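Local coordinates for TRAP dicarboxylate transporter, DctP subunit (Ochrobactrum anthropi, PDB 4P47), which probably captures a small organic acid in the periplasm and delivers it to a TRAP-type membrane transporter, at residues F105-L110 / G126-N131. Residues are numbered along the deposited sequence; the frame is centred on the assembly and turned at random.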
ATOM      1  N   PHE A 105       2.588  12.690  -2.839  1.00  8.30           N
ATOM      2  CA  PHE A 105       2.290  11.277  -2.630  1.00  6.70           C
ATOM      3  C   PHE A 105       2.942  10.708  -1.367  1.00  8.18           C
ATOM      4  O   PHE A 105       2.529   9.645  -0.906  1.00  7.68           O
ATOM      5  CB  PHE A 105       2.657  10.451  -3.855  1.00  8.08           C
ATOM      6  CG  PHE A 105       1.577  10.412  -4.891  1.00  7.78           C
ATOM      7  CD1 PHE A 105       1.491  11.396  -5.869  1.00  9.11           C
ATOM      8  CD2 PHE A 105       0.639   9.411  -4.886  1.00 10.18           C
ATOM      9  CE1 PHE A 105       0.486  11.366  -6.823  1.00  8.67           C
ATOM     10  CE2 PHE A 105      -0.371   9.387  -5.850  1.00  9.13           C
ATOM     11  CZ  PHE A 105      -0.435  10.371  -6.817  1.00  9.53           C
ATOM     12  N   GLU A 106       3.920  11.384  -0.776  1.00  7.78           N
ATOM     13  CA  GLU A 106       4.454  10.941   0.510  1.00  7.00           C
ATOM     14  C   GLU A 106       3.385  10.907   1.578  1.00  8.67           C
ATOM     15  O   GLU A 106       3.513  10.173   2.568  1.00  8.55           O
ATOM     16  CB  GLU A 106       5.610  11.847   0.915  1.00  9.52           C
ATOM     17  CG  GLU A 106       6.326  11.485   2.187  1.00 10.30           C
ATOM     18  CD  GLU A 106       7.548  12.343   2.395  1.00 13.43           C
ATOM     19  OE1 GLU A 106       7.379  13.562   2.653  1.00 14.30           O
ATOM     20  OE2 GLU A 106       8.662  11.813   2.292  1.00 19.12           O
ATOM     21  N   ALA A 107       2.297  11.641   1.364  1.00  7.60           N
ATOM     22  CA  ALA A 107       1.205  11.625   2.326  1.00  8.51           C
ATOM     23  C   ALA A 107       0.664  10.200   2.557  1.00  8.79           C
ATOM     24  O   ALA A 107       0.208   9.883   3.653  1.00  8.37           O
ATOM     25  CB  ALA A 107       0.058  12.571   1.899  1.00  8.57           C
ATOM     26  N   VAL A 108       0.687   9.338   1.541  1.00  7.11           N
ATOM     27  CA  VAL A 108       0.100   8.004   1.724  1.00  7.02           C
ATOM     28  C   VAL A 108       0.949   7.113   2.617  1.00  6.78           C
ATOM     29  O   VAL A 108       0.475   6.089   3.087  1.00  7.42           O
ATOM     30  CB  VAL A 108      -0.191   7.264   0.397  1.00  7.06           C
ATOM     31  CG1 VAL A 108      -1.055   8.115  -0.532  1.00  8.92           C
ATOM     32  CG2 VAL A 108       1.069   6.791  -0.307  1.00  7.65           C
ATOM     33  N   ASP A 109       2.192   7.500   2.859  1.00  6.52           N
ATOM     34  CA  ASP A 109       3.067   6.781   3.777  1.00  7.09           C
ATOM     35  C   ASP A 109       2.988   7.283   5.231  1.00  6.29           C
ATOM     36  O   ASP A 109       3.643   6.728   6.105  1.00  6.92           O
ATOM     37  CB  ASP A 109       4.517   6.885   3.305  1.00  8.07           C
ATOM     38  CG  ASP A 109       4.822   6.008   2.097  1.00  7.68           C
ATOM     39  OD1 ASP A 109       4.117   5.005   1.863  1.00 10.26           O
ATOM     40  OD2 ASP A 109       5.823   6.287   1.420  1.00 12.70           O
ATOM     41  N   LEU A 110       2.217   8.330   5.510  1.00  7.02           N
ATOM     42  CA  LEU A 110       2.156   8.859   6.876  1.00  8.07           C
ATOM     43  C   LEU A 110       1.537   7.829   7.814  1.00  7.55           C
ATOM     44  O   LEU A 110       0.701   7.033   7.416  1.00  9.29           O
ATOM     45  CB  LEU A 110       1.366  10.186   6.908  1.00  8.20           C
ATOM     46  CG  LEU A 110       2.009  11.352   6.145  1.00  9.82           C
ATOM     47  CD1 LEU A 110       1.037  12.525   6.053  1.00 12.89           C
ATOM     48  CD2 LEU A 110       3.332  11.809   6.765  1.00 13.84           C
ATOM     49  N   GLY A 126     -11.912   9.232  -2.408  1.00 11.33           N
ATOM     50  CA  GLY A 126     -12.450  10.577  -2.281  1.00 12.05           C
ATOM     51  C   GLY A 126     -11.461  11.659  -2.671  1.00 10.47           C
ATOM     52  O   GLY A 126     -10.489  11.413  -3.376  1.00 10.51           O
ATOM     53  N   PRO A 127     -11.711  12.892  -2.235  1.00 11.20           N
ATOM     54  CA  PRO A 127     -10.909  14.030  -2.669  1.00  9.87           C
ATOM     55  C   PRO A 127      -9.408  13.859  -2.399  1.00 10.53           C
ATOM     56  O   PRO A 127      -8.590  14.272  -3.227  1.00 10.99           O
ATOM     57  CB  PRO A 127     -11.518  15.197  -1.871  1.00 11.50           C
ATOM     58  CG  PRO A 127     -12.948  14.788  -1.718  1.00 18.87           C
ATOM     59  CD  PRO A 127     -12.894  13.318  -1.472  1.00 13.01           C
ATOM     60  N   PHE A 128      -9.033  13.260  -1.272  1.00  9.13           N
ATOM     61  CA  PHE A 128      -7.617  13.092  -0.985  1.00  9.49           C
ATOM     62  C   PHE A 128      -6.910  12.342  -2.121  1.00  8.93           C
ATOM     63  O   PHE A 128      -5.915  12.803  -2.690  1.00  9.56           O
ATOM     64  CB  PHE A 128      -7.420  12.351   0.330  1.00  8.58           C
ATOM     65  CG  PHE A 128      -5.995  11.929   0.570  1.00  8.57           C
ATOM     66  CD1 PHE A 128      -5.007  12.870   0.826  1.00  9.57           C
ATOM     67  CD2 PHE A 128      -5.642  10.595   0.542  1.00  9.10           C
ATOM     68  CE1 PHE A 128      -3.698  12.479   1.039  1.00  9.18           C
ATOM     69  CE2 PHE A 128      -4.345  10.196   0.770  1.00  8.41           C
ATOM     70  CZ  PHE A 128      -3.369  11.135   1.011  1.00 10.81           C
ATOM     71  N   GLY A 129      -7.423  11.166  -2.461  1.00  8.91           N
ATOM     72  CA  GLY A 129      -6.797  10.374  -3.508  1.00  8.69           C
ATOM     73  C   GLY A 129      -6.917  11.012  -4.877  1.00  8.49           C
ATOM     74  O   GLY A 129      -6.014  10.923  -5.715  1.00  8.42           O
ATOM     75  N   THR A 130      -8.067  11.632  -5.129  1.00  8.44           N
ATOM     76  CA  THR A 130      -8.341  12.245  -6.411  1.00  8.95           C
ATOM     77  C   THR A 130      -7.427  13.432  -6.679  1.00 11.27           C
ATOM     78  O   THR A 130      -6.872  13.581  -7.765  1.00 10.92           O
ATOM     79  CB  THR A 130      -9.813  12.642  -6.485  1.00 10.36           C
ATOM     80  OG1 THR A 130     -10.616  11.459  -6.331  1.00 11.47           O
ATOM     81  CG2 THR A 130     -10.143  13.319  -7.821  1.00 13.65           C
ATOM     82  N   ASN A 131      -7.218  14.254  -5.665  1.00  9.76           N
ATOM     83  CA  ASN A 131      -6.359  15.411  -5.817  1.00  9.93           C
ATOM     84  C   ASN A 131      -4.888  15.038  -5.964  1.00 10.53           C
ATOM     85  O   ASN A 131      -4.136  15.737  -6.629  1.00 12.35           O
ATOM     86  CB  ASN A 131      -6.588  16.412  -4.672  1.00  9.81           C
ATOM     87  CG  ASN A 131      -7.908  17.129  -4.796  1.00 13.93           C
ATOM     88  OD1 ASN A 131      -8.459  17.223  -5.881  1.00 15.74           O
ATOM     89  ND2 ASN A 131      -8.425  17.628  -3.684  1.00 18.88           N
TER
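Ala107 and Val108 meet the ring of Phe128 in a small, buried, wholly apolar contact between a helical turn in the loop that follows strand 90-94 and the first turn of helix 127-133. The backbones stay well apart, with 9.0 Å between CA of Val108 and CA of Gly129, a gap that suits the long, flat side chain of Phe128. Phe128 CG lies anti to the backbone N (chi1 170°), which carries the ring toward the loop. There the methyl CB of Ala107 sits 3.8 Å from Phe128 CZ, at the ring edge and close to its plane; so short a side chain suits a place where the ring arrives end-on. One branch of Val108, CG1, comes obliquely to the same end, 4.1 Å from Phe128 CE2; a beta-branched apolar residue fits here because one methyl can reach the ring. Leu327 and Thr323 of helix 321-336 border Phe128 and Ala107 respectively, while Leu132 continues the apolar surface at Val108.

Backbone hydrogen bonds from Val108 N to Phe105 O and from Asp109 N to Glu106 O shape the turn from which Ala107 points its CB toward the helix. Across the contact, Gly126 holds the N-cap position, and its O accepts both Thr130 N and Thr130 OG1, the hydroxyl coming from above the carbonyl plane at 3.0 Å. Loop and helix thus pack together, with helix 321-336 alongside, in the type II periplasmic-binding-protein fold of the DctP family.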